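Homoserine O-acetyltransferase (Bacillus anthracis str. 'Ames Ancestor', PDB 3I1I) probably transfers an acetyl group to the hydroxyl of homoserine, a step toward methionine, using an alpha/beta hydrolase fold. Local coordinates at residues 95-100 against 273-278; 90-95 against 102-107; 230-235 against 347-352; 183-188 against 320-325. All coordinates share one frame; numbering follows the deposited sequence.

Interaction 1: 95-100 against 273-278; sequences CNVQVK and ELVDAN
Flat groups meet their partners here in two ways, in the plane of two peptide carbonyls and above the plane of one side-chain amide. Val97 O takes the N-H of Asp276 in its carbonyl plane, N to O 3.0 Å, with 155° at the hydrogen. Glu273 O accepts Lys100 NZ at 3.1 Å, again in plane. Asn96 OD1 is instead approached by Gln98 N from 28° above its amide plane, which closes an Asx turn, while Asn96 ND2 binds Ala53 O. Val97 O is the hub: the CA of Val275 adds a C-H...O contact of 3.4 Å, and Val99 N bonds to it weakly across an inverse gamma turn centred on Gln98. The Gln98 amide leaves the contact for Ser52 O and Asn101 ND2. Lys100 lays its CG 3.7 Å from Leu274 O, then bends so that NZ also donates to a water, 3.0 Å away, that can donate in turn to Val275 O. Asp276 has CG anti to its backbone N (chi1 179°). This puts the carboxylate at the N-cap of helix 277-289, where OD1 bonds to Tyr211 OH and Gln215 NE2, and OD2 to Ser279 OG. Val99 CG1 lies alongside Asp276 CB at 3.9 Å, and Val97 CB faces Val275 CG1 at 4.2 Å. The contact thus joins the loop that follows strand 87-91 to the start of helix 277-289, whose Thr283 is touched by Val97 and whose Trp280 is touched by Val275.

Interaction 2: 90-95 against 102-107; sequences CTDNLC and PHVITT. With ACT (acetate ion), chain D.
Asp92 OD2 receives the N-H of Ile105 at 2.8 Å, almost straight at 169° but from above the carboxylate plane. The same oxygen makes a salt bridge with Lys9, whose charge may ease its closeness to Ile105 O, and Asp92 OD1 accepts Ser55 N, so both carboxylate oxygens are held. Further along, Thr106 OG1 lies anti to its backbone N and donates to a lone pair of Asn93 O, 2.8 Å away, while accepting from Asn96 N. Cys95 N closes the series on Thr107 O at 2.9 Å, again straight (169°) but above the carbonyl plane. Around these bonds, Leu94 runs beside Thr107, its CD2 4.0 Å from Thr107 CB, and it also touches Met135 of helix 129-142. Thr107 OG1 is engaged mainly by Gln28 N; an acetate, probably from the crystallisation liquor, sits nearby with OXT at a weak, unsettled 3.4 Å. The backbones of Asp92 and Ile105 both bond to Gly30 of strand 24-34. The chain therefore leaves strand 87-91 of the alpha/beta hydrolase sheet and folds back beside its own exit, making a compact loop at the strand's C-terminal end.

Interaction 3: 230-235 against 347-352; sequences NAFDEH and SINGHM
Ser347 to Gly350 form a type I beta turn, opened by an ST turn in which Ser347 OG accepts Asn349 N, and the chain passes into a 3-10 turn at His351. Gly350, at positive phi (57°) and without a side chain, brings its CA to 4.1 Å from Phe232 CA. Two backbone bonds flank this approach: Met352 N reaches Ala231 O at 3.1 Å, nearly along the C=O axis, and Asp233 N reaches Ile348 O at 3.2 Å from above the carbonyl plane. Selenomethionine Met352, bent at chi2 and chi3, sets CG over one face of the Phe232 ring, 3.9 Å from the centroid, a CH-pi contact; the same CG is 3.8 Å from Ala231 CB. Asn349 OD1 lies in plane at the ring's edge, 3.7 Å from Phe232 CD1, while its ND2 binds Asp357. Asp233, with CG anti to its backbone N, N-caps helix 234-240 through OD2 to His235 N at 2.9 Å. His351 presses CB on Ala231 O and sends its ring to Asp318 OD2 through ND1 and to Ser155 OG through NE2. Such geometry is consistent with a Ser-His-Asp triad, in which Asp318 would make NE2 more basic.

Interaction 4: 183-188 against 320-325; sequences QNPIIT and LQPSRY. With PO4 (phosphate ion), chain C.
Pro185 overlaps Pro322 obliquely, its CG 3.6 Å from Pro322 CD, while its CD rests against Gln321 OE1 at 3.2 Å. The pair joins two loops of the alpha/beta hydrolase fold that follow the adjacent parallel strands 174-178 and 309-313, with Pro185 at the N-cap position of helix 186-202. Gln321 leaves its backbone away from the other segment, but a bend at chi2 (-58°) swings the amide back. Its NE2 donates to Asn184 OD1 at 3.0 Å, with 156° at the hydrogen, and the bond lies in the plane of both amides although those planes are turned 51° apart. The far ends of the two amides are also held: Asn184 ND2 by Ser189 OG, and Gln321 OE1 by Asn181 ND2. In the first turn of the helix, Thr188 places OG1 anti to its carbonyl carbon and donates to a lone pair of Leu320 O at a short 2.5 Å. Its CG2 then meets Leu320 CD2 at 3.7 Å. Backbone N atoms of Leu320 and Gln321 bind Asp318 OD1, which may help to orient this putative triad acid. A second subunit also packs here, its Glu234 bonding to Tyr325 OH and its Arg243 to Asn184 O. Arg324 CG stands 3.7 Å above the centre of the Tyr325 ring. From there the chain bends at chi3 and carries the guanidinium to a phosphate ion, probably from the crystallisation liquor, where NH1 donates to O2 at 2.8 Å.

Interaction 2 closes first, shutting a short loop just after strand 87-91. Interaction 1 crosses it: the two share Cys95, but residues 95-100 reach forward 173 residues to the start of helix 277-289. Interaction 4 opens at 183-188 and interaction 3 at 230-235, both before interaction 1 has closed; they close at 320-325 and 347-352, so they cross it and each other. Interaction 4 ties the starts of helices 186-202 and 324-335, interaction 3 the start of helix 234-240 to the loop after strand 340-342. Those two touch, Leu320 packing on His351 and Asn230, and both meet the second subunit. Interaction 2 lies across the chain's centre from them, about 26 to 27 Å away between centres.

Interaction 1: 95-100 against 273-278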
loop_
_atom_site.group_PDB
_atom_site.type_symbol
_atom_site.label_atom_id
_atom_site.label_comp_id
_atom_site.label_asym_id
_atom_site.label_seq_id
_atom_site.Cartn_x
_atom_site.Cartn_y
_atom_site.Cartn_z
ATOM N N CYS A 95 10.643 -8.757 18.531
ATOM C CA CYS A 95 9.919 -9.075 17.312
ATOM C C CYS A 95 10.775 -8.994 16.036
ATOM O O CYS A 95 10.274 -8.591 14.968
ATOM C CB CYS A 95 8.728 -8.152 17.161
ATOM S SG CYS A 95 7.623 -8.224 18.568
ATOM N N ASN A 96 12.048 -9.399 16.140
ATOM C CA ASN A 96 12.932 -9.345 15.000
ATOM C C ASN A 96 12.238 -10.060 13.855
ATOM O O ASN A 96 11.688 -11.145 14.058
ATOM C CB ASN A 96 14.278 -9.994 15.304
ATOM C CG ASN A 96 15.288 -9.752 14.206
ATOM O OD1 ASN A 96 15.254 -10.410 13.168
ATOM N ND2 ASN A 96 16.212 -8.815 14.432
ATOM N N VAL A 97 12.240 -9.461 12.674
ATOM C CA VAL A 97 11.459 -10.014 11.565
ATOM C C VAL A 97 12.100 -11.256 10.959
ATOM O O VAL A 97 11.395 -12.147 10.465
ATOM C CB VAL A 97 11.169 -8.965 10.455
ATOM C CG1 VAL A 97 10.527 -7.747 11.071
ATOM C CG2 VAL A 97 12.441 -8.604 9.682
ATOM N N GLN A 98 13.425 -11.323 11.004
ATOM C CA GLN A 98 14.171 -12.453 10.441
ATOM C C GLN A 98 14.162 -13.594 11.404
ATOM O O GLN A 98 15.231 -14.109 11.765
ATOM C CB GLN A 98 15.620 -12.081 10.213
ATOM C CG GLN A 98 15.820 -11.052 9.178
ATOM C CD GLN A 98 17.280 -10.939 8.833
ATOM O OE1 GLN A 98 17.945 -11.959 8.558
ATOM N NE2 GLN A 98 17.809 -9.700 8.844
ATOM N N VAL A 99 12.961 -13.986 11.827
ATOM C CA VAL A 99 12.812 -14.932 12.934
ATOM C C VAL A 99 13.224 -16.340 12.519
ATOM O O VAL A 99 13.612 -17.118 13.362
ATOM C CB VAL A 99 11.367 -14.985 13.498
ATOM C CG1 VAL A 99 10.568 -16.094 12.820
ATOM C CG2 VAL A 99 11.421 -15.232 15.023
ATOM N N LYS A 100 13.160 -16.657 11.234
ATOM C CA LYS A 100 13.625 -17.952 10.752
ATOM C C LYS A 100 15.151 -18.033 10.631
ATOM O O LYS A 100 15.698 -19.131 10.595
ATOM C CB LYS A 100 12.967 -18.328 9.413
ATOM C CG LYS A 100 11.435 -18.132 9.385
ATOM C CD LYS A 100 10.791 -18.795 8.149
ATOM C CE LYS A 100 9.701 -17.930 7.475
ATOM N NZ LYS A 100 9.614 -18.244 6.020
ATOM N N GLU A 273 11.703 -13.738 2.180
ATOM C CA GLU A 273 11.796 -15.201 2.263
ATOM C C GLU A 273 12.040 -15.744 3.663
ATOM O O GLU A 273 11.428 -16.727 4.041
ATOM C CB GLU A 273 12.829 -15.713 1.256
ATOM C CG GLU A 273 12.284 -15.457 -0.189
ATOM C CD GLU A 273 13.057 -16.146 -1.297
ATOM O OE1 GLU A 273 14.289 -16.354 -1.178
ATOM O OE2 GLU A 273 12.420 -16.441 -2.324
ATOM N N LEU A 274 12.887 -15.084 4.443
ATOM C CA LEU A 274 13.130 -15.494 5.818
ATOM C C LEU A 274 12.287 -14.781 6.851
ATOM O O LEU A 274 12.572 -14.886 8.042
ATOM C CB LEU A 274 14.603 -15.246 6.198
ATOM C CG LEU A 274 15.710 -16.050 5.475
ATOM C CD1 LEU A 274 17.042 -16.067 6.348
ATOM C CD2 LEU A 274 15.240 -17.493 5.078
ATOM N N VAL A 275 11.248 -14.080 6.429
ATOM C CA VAL A 275 10.622 -13.062 7.266
ATOM C C VAL A 275 9.300 -13.548 7.807
ATOM O O VAL A 275 8.605 -14.286 7.138
ATOM C CB VAL A 275 10.445 -11.763 6.446
ATOM C CG1 VAL A 275 9.488 -10.791 7.100
ATOM C CG2 VAL A 275 11.810 -11.133 6.224
ATOM N N ASP A 276 8.963 -13.136 9.035
ATOM C CA ASP A 276 7.671 -13.481 9.645
ATOM C C ASP A 276 6.676 -12.314 9.633
ATOM O O ASP A 276 6.967 -11.223 10.103
ATOM C CB ASP A 276 7.869 -13.935 11.081
ATOM C CG ASP A 276 6.549 -14.275 11.766
ATOM O OD1 ASP A 276 5.829 -15.182 11.258
ATOM O OD2 ASP A 276 6.245 -13.618 12.785
ATOM N N ALA A 277 5.471 -12.580 9.159
ATOM C CA ALA A 277 4.464 -11.535 8.917
ATOM C C ALA A 277 4.030 -10.844 10.206
ATOM O O ALA A 277 4.046 -9.612 10.267
ATOM C CB ALA A 277 3.232 -12.107 8.159
ATOM N N ASN A 278 3.623 -11.616 11.211
ATOM C CA ASN A 278 3.209 -11.038 12.495
ATOM C C ASN A 278 4.331 -10.166 13.091
ATOM O O ASN A 278 4.064 -9.071 13.623
ATOM C CB ASN A 278 2.805 -12.126 13.495
ATOM C CG ASN A 278 1.491 -12.828 13.118
ATOM O OD1 ASN A 278 0.695 -12.325 12.326
ATOM N ND2 ASN A 278 1.252 -13.970 13.714
HETATM O O HOH W 1 8.684 -15.615 4.996
#

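Interaction 2: 90-95 against 102-107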
loop_
_atom_site.group_PDB
_atom_site.type_symbol
_atom_site.label_atom_id
_atom_site.label_comp_id
_atom_site.label_asym_id
_atom_site.label_seq_id
_atom_site.Cartn_x
_atom_site.Cartn_y
_atom_site.Cartn_z
ATOM N N CYS A 90 26.050 -4.846 19.907
ATOM C CA CYS A 90 24.833 -4.728 19.136
ATOM C C CYS A 90 23.937 -5.878 19.491
ATOM O O CYS A 90 24.410 -6.988 19.640
ATOM C CB CYS A 90 25.189 -4.784 17.659
ATOM S SG CYS A 90 23.773 -4.407 16.587
ATOM N N THR A 91 22.645 -5.621 19.568
ATOM C CA THR A 91 21.669 -6.580 20.062
ATOM C C THR A 91 20.529 -6.797 19.055
ATOM O O THR A 91 20.252 -5.929 18.235
ATOM C CB THR A 91 21.048 -6.058 21.397
ATOM O OG1 THR A 91 20.299 -4.868 21.140
ATOM C CG2 THR A 91 22.135 -5.743 22.453
ATOM N N ASP A 92 19.852 -7.939 19.135
ATOM C CA ASP A 92 18.657 -8.166 18.342
ATOM C C ASP A 92 17.432 -7.465 18.983
ATOM O O ASP A 92 17.180 -7.620 20.158
ATOM C CB ASP A 92 18.301 -9.658 18.268
ATOM C CG ASP A 92 19.344 -10.516 17.567
ATOM O OD1 ASP A 92 19.944 -10.088 16.557
ATOM O OD2 ASP A 92 19.498 -11.671 18.032
ATOM N N ASN A 93 16.639 -6.766 18.181
ATOM C CA ASN A 93 15.433 -6.119 18.652
ATOM C C ASN A 93 14.315 -7.125 18.930
ATOM O O ASN A 93 14.245 -8.200 18.296
ATOM C CB ASN A 93 14.971 -5.106 17.612
ATOM C CG ASN A 93 15.948 -4.006 17.404
ATOM O OD1 ASN A 93 16.813 -3.758 18.245
ATOM N ND2 ASN A 93 15.816 -3.300 16.283
ATOM N N LEU A 94 13.447 -6.794 19.883
ATOM C CA LEU A 94 12.162 -7.519 20.032
ATOM C C LEU A 94 11.387 -7.666 18.670
ATOM O O LEU A 94 11.479 -6.792 17.792
ATOM C CB LEU A 94 11.240 -6.768 21.006
ATOM C CG LEU A 94 11.391 -6.849 22.529
ATOM C CD1 LEU A 94 10.489 -5.763 23.149
ATOM C CD2 LEU A 94 11.013 -8.266 23.027
ATOM N N CYS A 95 10.643 -8.757 18.531
ATOM C CA CYS A 95 9.919 -9.075 17.312
ATOM C C CYS A 95 10.775 -8.994 16.036
ATOM O O CYS A 95 10.274 -8.591 14.968
ATOM C CB CYS A 95 8.728 -8.152 17.161
ATOM S SG CYS A 95 7.623 -8.224 18.568
ATOM N N PRO A 102 18.660 -18.512 11.850
ATOM C CA PRO A 102 19.070 -19.244 13.039
ATOM C C PRO A 102 20.087 -18.527 13.917
ATOM O O PRO A 102 20.285 -18.934 15.060
ATOM C CB PRO A 102 19.699 -20.520 12.460
ATOM C CG PRO A 102 20.242 -20.094 11.159
ATOM C CD PRO A 102 19.211 -19.127 10.624
ATOM N N HIS A 103 20.715 -17.476 13.393
ATOM C CA HIS A 103 21.547 -16.605 14.201
ATOM C C HIS A 103 20.775 -15.575 15.036
ATOM O O HIS A 103 21.407 -14.808 15.765
ATOM C CB HIS A 103 22.474 -15.806 13.309
ATOM C CG HIS A 103 23.488 -16.633 12.609
ATOM N ND1 HIS A 103 24.459 -17.349 13.282
ATOM C CD2 HIS A 103 23.680 -16.872 11.293
ATOM C CE1 HIS A 103 25.214 -17.976 12.403
ATOM N NE2 HIS A 103 24.770 -17.695 11.191
ATOM N N VAL A 104 19.449 -15.512 14.914
ATOM C CA VAL A 104 18.671 -14.446 15.548
ATOM C C VAL A 104 18.071 -14.944 16.838
ATOM O O VAL A 104 17.486 -16.012 16.873
ATOM C CB VAL A 104 17.575 -13.979 14.569
ATOM C CG1 VAL A 104 16.451 -13.168 15.269
ATOM C CG2 VAL A 104 18.227 -13.234 13.375
ATOM N N ILE A 105 18.207 -14.203 17.920
ATOM C CA ILE A 105 17.567 -14.601 19.176
ATOM C C ILE A 105 16.681 -13.456 19.667
ATOM O O ILE A 105 17.173 -12.388 20.030
ATOM C CB ILE A 105 18.635 -14.984 20.274
ATOM C CG1 ILE A 105 19.501 -16.163 19.782
ATOM C CG2 ILE A 105 17.962 -15.300 21.615
ATOM C CD1 ILE A 105 20.927 -16.204 20.379
ATOM N N THR A 106 15.371 -13.691 19.668
ATOM C CA THR A 106 14.393 -12.623 19.854
ATOM C C THR A 106 13.214 -13.150 20.652
ATOM O O THR A 106 13.082 -14.358 20.819
ATOM C CB THR A 106 13.864 -12.102 18.489
ATOM O OG1 THR A 106 13.262 -10.820 18.677
ATOM C CG2 THR A 106 12.836 -13.056 17.860
ATOM N N THR A 107 12.385 -12.239 21.140
ATOM C CA THR A 107 11.067 -12.599 21.645
ATOM C C THR A 107 10.003 -11.852 20.863
ATOM O O THR A 107 10.108 -10.658 20.670
ATOM C CB THR A 107 10.924 -12.283 23.144
ATOM O OG1 THR A 107 12.015 -12.892 23.835
ATOM C CG2 THR A 107 9.595 -12.821 23.691
HETATM C C ACT D . 11.114 -16.629 25.289
HETATM O O ACT D . 9.906 -16.899 25.544
HETATM O OXT ACT D . 11.341 -16.263 24.103
HETATM C CH3 ACT D . 12.215 -16.730 26.322
#

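Interaction 3: 230-235 against 347-352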
loop_
_atom_site.group_PDB
_atom_site.type_symbol
_atom_site.label_atom_id
_atom_site.label_comp_id
_atom_site.label_asym_id
_atom_site.label_seq_id
_atom_site.Cartn_x
_atom_site.Cartn_y
_atom_site.Cartn_z
ATOM N N ASN A 230 10.026 3.548 -0.833
ATOM C CA ASN A 230 10.412 4.833 -0.231
ATOM C C ASN A 230 11.834 4.876 0.312
ATOM O O ASN A 230 12.272 5.900 0.892
ATOM C CB ASN A 230 9.402 5.218 0.857
ATOM C CG ASN A 230 8.065 5.634 0.267
ATOM O OD1 ASN A 230 7.955 6.732 -0.365
ATOM N ND2 ASN A 230 7.053 4.719 0.371
ATOM N N ALA A 231 12.556 3.783 0.092
ATOM C CA ALA A 231 13.893 3.624 0.671
ATOM C C ALA A 231 14.960 4.411 -0.069
ATOM O O ALA A 231 16.002 4.652 0.498
ATOM C CB ALA A 231 14.276 2.138 0.788
ATOM N N PHE A 232 14.691 4.859 -1.294
ATOM C CA PHE A 232 15.718 5.535 -2.124
ATOM C C PHE A 232 15.155 6.883 -2.621
ATOM O O PHE A 232 14.007 7.198 -2.334
ATOM C CB PHE A 232 16.122 4.665 -3.315
ATOM C CG PHE A 232 16.701 3.300 -2.950
ATOM C CD1 PHE A 232 18.069 3.111 -2.856
ATOM C CD2 PHE A 232 15.874 2.214 -2.746
ATOM C CE1 PHE A 232 18.621 1.843 -2.510
ATOM C CE2 PHE A 232 16.391 0.942 -2.402
ATOM C CZ PHE A 232 17.778 0.757 -2.278
ATOM N N ASP A 233 15.943 7.677 -3.329
ATOM C CA ASP A 233 15.438 8.872 -4.036
ATOM C C ASP A 233 14.591 8.412 -5.205
ATOM O O ASP A 233 14.800 7.322 -5.725
ATOM C CB ASP A 233 16.608 9.671 -4.612
ATOM C CG ASP A 233 16.182 10.979 -5.269
ATOM O OD1 ASP A 233 15.936 11.982 -4.547
ATOM O OD2 ASP A 233 16.130 11.022 -6.524
ATOM N N GLU A 234 13.633 9.239 -5.641
ATOM C CA GLU A 234 12.796 8.848 -6.762
ATOM C C GLU A 234 13.600 8.523 -8.038
ATOM O O GLU A 234 13.274 7.597 -8.788
ATOM C CB GLU A 234 11.722 9.899 -7.037
ATOM C CG GLU A 234 12.199 11.232 -7.543
ATOM C CD GLU A 234 12.462 11.250 -9.032
ATOM O OE1 GLU A 234 12.972 12.291 -9.482
ATOM O OE2 GLU A 234 12.182 10.248 -9.736
ATOM N N HIS A 235 14.647 9.275 -8.264
ATOM C CA HIS A 235 15.421 9.085 -9.442
ATOM C C HIS A 235 16.181 7.753 -9.447
ATOM O O HIS A 235 16.492 7.209 -10.505
ATOM C CB HIS A 235 16.382 10.242 -9.640
ATOM C CG HIS A 235 16.871 10.343 -11.044
ATOM N ND1 HIS A 235 18.208 10.309 -11.376
ATOM C CD2 HIS A 235 16.190 10.424 -12.211
ATOM C CE1 HIS A 235 18.326 10.396 -12.689
ATOM N NE2 HIS A 235 17.118 10.474 -13.218
ATOM N N SER A 347 22.519 11.903 -1.417
ATOM C CA SER A 347 22.759 10.722 -2.186
ATOM C C SER A 347 21.514 10.300 -2.930
ATOM O O SER A 347 20.409 10.428 -2.421
ATOM C CB SER A 347 23.209 9.591 -1.253
ATOM O OG SER A 347 23.100 8.365 -1.909
ATOM N N ILE A 348 21.723 9.754 -4.120
ATOM C CA ILE A 348 20.650 9.197 -4.907
ATOM C C ILE A 348 20.055 8.031 -4.169
ATOM O O ILE A 348 18.913 7.652 -4.426
ATOM C CB ILE A 348 21.147 8.747 -6.325
ATOM C CG1 ILE A 348 19.936 8.419 -7.220
ATOM C CG2 ILE A 348 22.155 7.570 -6.236
ATOM C CD1 ILE A 348 20.265 8.313 -8.661
ATOM N N ASN A 349 20.803 7.465 -3.226
ATOM C CA ASN A 349 20.279 6.372 -2.388
ATOM C C ASN A 349 19.265 6.715 -1.313
ATOM O O ASN A 349 18.730 5.808 -0.655
ATOM C CB ASN A 349 21.419 5.624 -1.742
ATOM C CG ASN A 349 22.158 4.769 -2.720
ATOM O OD1 ASN A 349 21.550 4.189 -3.625
ATOM N ND2 ASN A 349 23.475 4.697 -2.576
ATOM N N GLY A 350 18.986 7.993 -1.119
ATOM C CA GLY A 350 17.931 8.400 -0.193
ATOM C C GLY A 350 18.176 7.859 1.211
ATOM O O GLY A 350 19.314 7.933 1.723
ATOM N N HIS A 351 17.126 7.281 1.805
ATOM C CA HIS A 351 17.198 6.696 3.133
ATOM C C HIS A 351 18.351 5.701 3.278
ATOM O O HIS A 351 19.052 5.707 4.288
ATOM C CB HIS A 351 15.893 5.977 3.406
ATOM C CG HIS A 351 15.739 5.492 4.805
ATOM N ND1 HIS A 351 15.690 6.343 5.900
ATOM C CD2 HIS A 351 15.618 4.233 5.288
ATOM C CE1 HIS A 351 15.532 5.614 6.993
ATOM N NE2 HIS A 351 15.491 4.336 6.649
HETATM N N MSE A 352 18.551 4.856 2.267
HETATM C CA MSE A 352 19.559 3.790 2.308
HETATM C C MSE A 352 20.986 4.314 2.248
HETATM O O MSE A 352 21.928 3.548 2.444
HETATM C CB MSE A 352 19.349 2.816 1.145
HETATM C CG MSE A 352 18.026 2.064 1.161
HETATM SE SE MSE A 352 17.686 1.270 2.934
HETATM C CE MSE A 352 19.103 0.007 3.116
HETATM O O HOH W 2 14.285 7.635 0.429
#

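Interaction 4: 183-188 against 320-325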
loop_
_atom_site.group_PDB
_atom_site.type_symbol
_atom_site.label_atom_id
_atom_site.label_comp_id
_atom_site.label_asym_id
_atom_site.label_seq_id
_atom_site.Cartn_x
_atom_site.Cartn_y
_atom_site.Cartn_z
ATOM N N GLN A 183 10.336 11.722 16.130
ATOM C CA GLN A 183 8.937 11.302 16.061
ATOM C C GLN A 183 8.702 10.787 14.672
ATOM O O GLN A 183 9.083 11.455 13.731
ATOM C CB GLN A 183 8.002 12.493 16.319
ATOM C CG GLN A 183 8.167 13.123 17.689
ATOM C CD GLN A 183 7.294 14.372 17.888
ATOM O OE1 GLN A 183 7.436 15.348 17.154
ATOM N NE2 GLN A 183 6.423 14.351 18.910
ATOM N N ASN A 184 8.131 9.598 14.513
ATOM C CA ASN A 184 8.007 9.057 13.182
ATOM C C ASN A 184 7.057 9.974 12.392
ATOM O O ASN A 184 5.953 10.256 12.836
ATOM C CB ASN A 184 7.487 7.633 13.173
ATOM C CG ASN A 184 7.777 6.936 11.854
ATOM O OD1 ASN A 184 8.937 6.851 11.478
ATOM N ND2 ASN A 184 6.746 6.434 11.158
ATOM N N PRO A 185 7.508 10.477 11.242
ATOM C CA PRO A 185 6.634 11.370 10.493
ATOM C C PRO A 185 5.299 10.737 10.188
ATOM O O PRO A 185 5.208 9.523 10.014
ATOM C CB PRO A 185 7.404 11.628 9.207
ATOM C CG PRO A 185 8.836 11.450 9.611
ATOM C CD PRO A 185 8.808 10.287 10.589
ATOM N N ILE A 186 4.274 11.568 10.162
ATOM C CA ILE A 186 2.913 11.119 9.898
ATOM C C ILE A 186 2.835 10.420 8.530
ATOM O O ILE A 186 2.232 9.367 8.423
ATOM C CB ILE A 186 1.920 12.324 9.912
ATOM C CG1 ILE A 186 1.913 12.992 11.289
ATOM C CG2 ILE A 186 0.499 11.885 9.515
ATOM C CD1 ILE A 186 1.558 12.052 12.468
ATOM N N ILE A 187 3.471 11.001 7.510
ATOM C CA ILE A 187 3.447 10.431 6.155
ATOM C C ILE A 187 3.978 9.023 6.143
ATOM O O ILE A 187 3.353 8.127 5.551
ATOM C CB ILE A 187 4.210 11.295 5.129
ATOM C CG1 ILE A 187 3.952 10.818 3.698
ATOM C CG2 ILE A 187 5.764 11.367 5.410
ATOM C CD1 ILE A 187 4.477 11.927 2.596
ATOM N N THR A 188 5.104 8.802 6.813
ATOM C CA THR A 188 5.669 7.473 6.912
ATOM C C THR A 188 4.830 6.545 7.817
ATOM O O THR A 188 4.675 5.362 7.557
ATOM C CB THR A 188 7.101 7.572 7.452
ATOM O OG1 THR A 188 7.834 8.502 6.659
ATOM C CG2 THR A 188 7.793 6.223 7.469
ATOM N N LEU A 320 11.600 8.744 3.746
ATOM C CA LEU A 320 10.990 8.089 4.926
ATOM C C LEU A 320 11.173 8.960 6.135
ATOM O O LEU A 320 10.296 9.031 6.978
ATOM C CB LEU A 320 11.604 6.718 5.219
ATOM C CG LEU A 320 11.190 5.609 4.267
ATOM C CD1 LEU A 320 12.208 4.464 4.404
ATOM C CD2 LEU A 320 9.743 5.141 4.550
ATOM N N GLN A 321 12.309 9.634 6.204
ATOM C CA GLN A 321 12.665 10.425 7.354
ATOM C C GLN A 321 13.128 11.815 6.913
ATOM O O GLN A 321 14.334 12.079 6.792
ATOM C CB GLN A 321 13.771 9.711 8.146
ATOM C CG GLN A 321 13.334 8.375 8.824
ATOM C CD GLN A 321 12.172 8.551 9.781
ATOM O OE1 GLN A 321 11.897 9.660 10.283
ATOM N NE2 GLN A 321 11.445 7.488 9.992
ATOM N N PRO A 322 12.164 12.717 6.660
ATOM C CA PRO A 322 12.495 14.047 6.177
ATOM C C PRO A 322 13.433 14.769 7.122
ATOM O O PRO A 322 13.239 14.778 8.339
ATOM C CB PRO A 322 11.143 14.727 6.134
ATOM C CG PRO A 322 10.182 13.618 5.909
ATOM C CD PRO A 322 10.711 12.514 6.728
ATOM N N SER A 323 14.455 15.375 6.585
ATOM C CA SER A 323 15.490 15.893 7.432
ATOM C C SER A 323 15.068 17.158 8.204
ATOM O O SER A 323 15.701 17.531 9.201
ATOM C CB SER A 323 16.731 16.164 6.595
ATOM O OG SER A 323 16.517 17.303 5.831
ATOM N N ARG A 324 14.006 17.842 7.782
ATOM C CA ARG A 324 13.679 19.082 8.502
ATOM C C ARG A 324 13.487 18.866 10.024
ATOM O O ARG A 324 13.770 19.748 10.799
ATOM C CB ARG A 324 12.465 19.805 7.922
ATOM C CG ARG A 324 11.198 19.044 8.132
ATOM C CD ARG A 324 10.045 19.687 7.396
ATOM N NE ARG A 324 9.693 20.967 7.974
ATOM C CZ ARG A 324 9.092 21.967 7.329
ATOM N NH1 ARG A 324 8.747 21.875 6.064
ATOM N NH2 ARG A 324 8.805 23.058 7.983
ATOM N N TYR A 325 13.012 17.706 10.446
ATOM C CA TYR A 325 12.770 17.499 11.874
ATOM C C TYR A 325 14.068 17.234 12.623
ATOM O O TYR A 325 14.102 17.408 13.827
ATOM C CB TYR A 325 11.749 16.387 12.106
ATOM C CG TYR A 325 10.511 16.594 11.274
ATOM C CD1 TYR A 325 9.647 17.644 11.545
ATOM C CD2 TYR A 325 10.253 15.788 10.164
ATOM C CE1 TYR A 325 8.525 17.880 10.749
ATOM C CE2 TYR A 325 9.127 15.987 9.373
ATOM C CZ TYR A 325 8.269 17.037 9.655
ATOM O OH TYR A 325 7.167 17.252 8.859
HETATM P P PO4 C . 9.622 19.387 3.302
HETATM O O1 PO4 C . 10.032 18.228 4.182
HETATM O O2 PO4 C . 8.443 20.102 3.917
HETATM O O3 PO4 C . 9.257 18.926 1.905
HETATM O O4 PO4 C . 10.765 20.365 3.162
#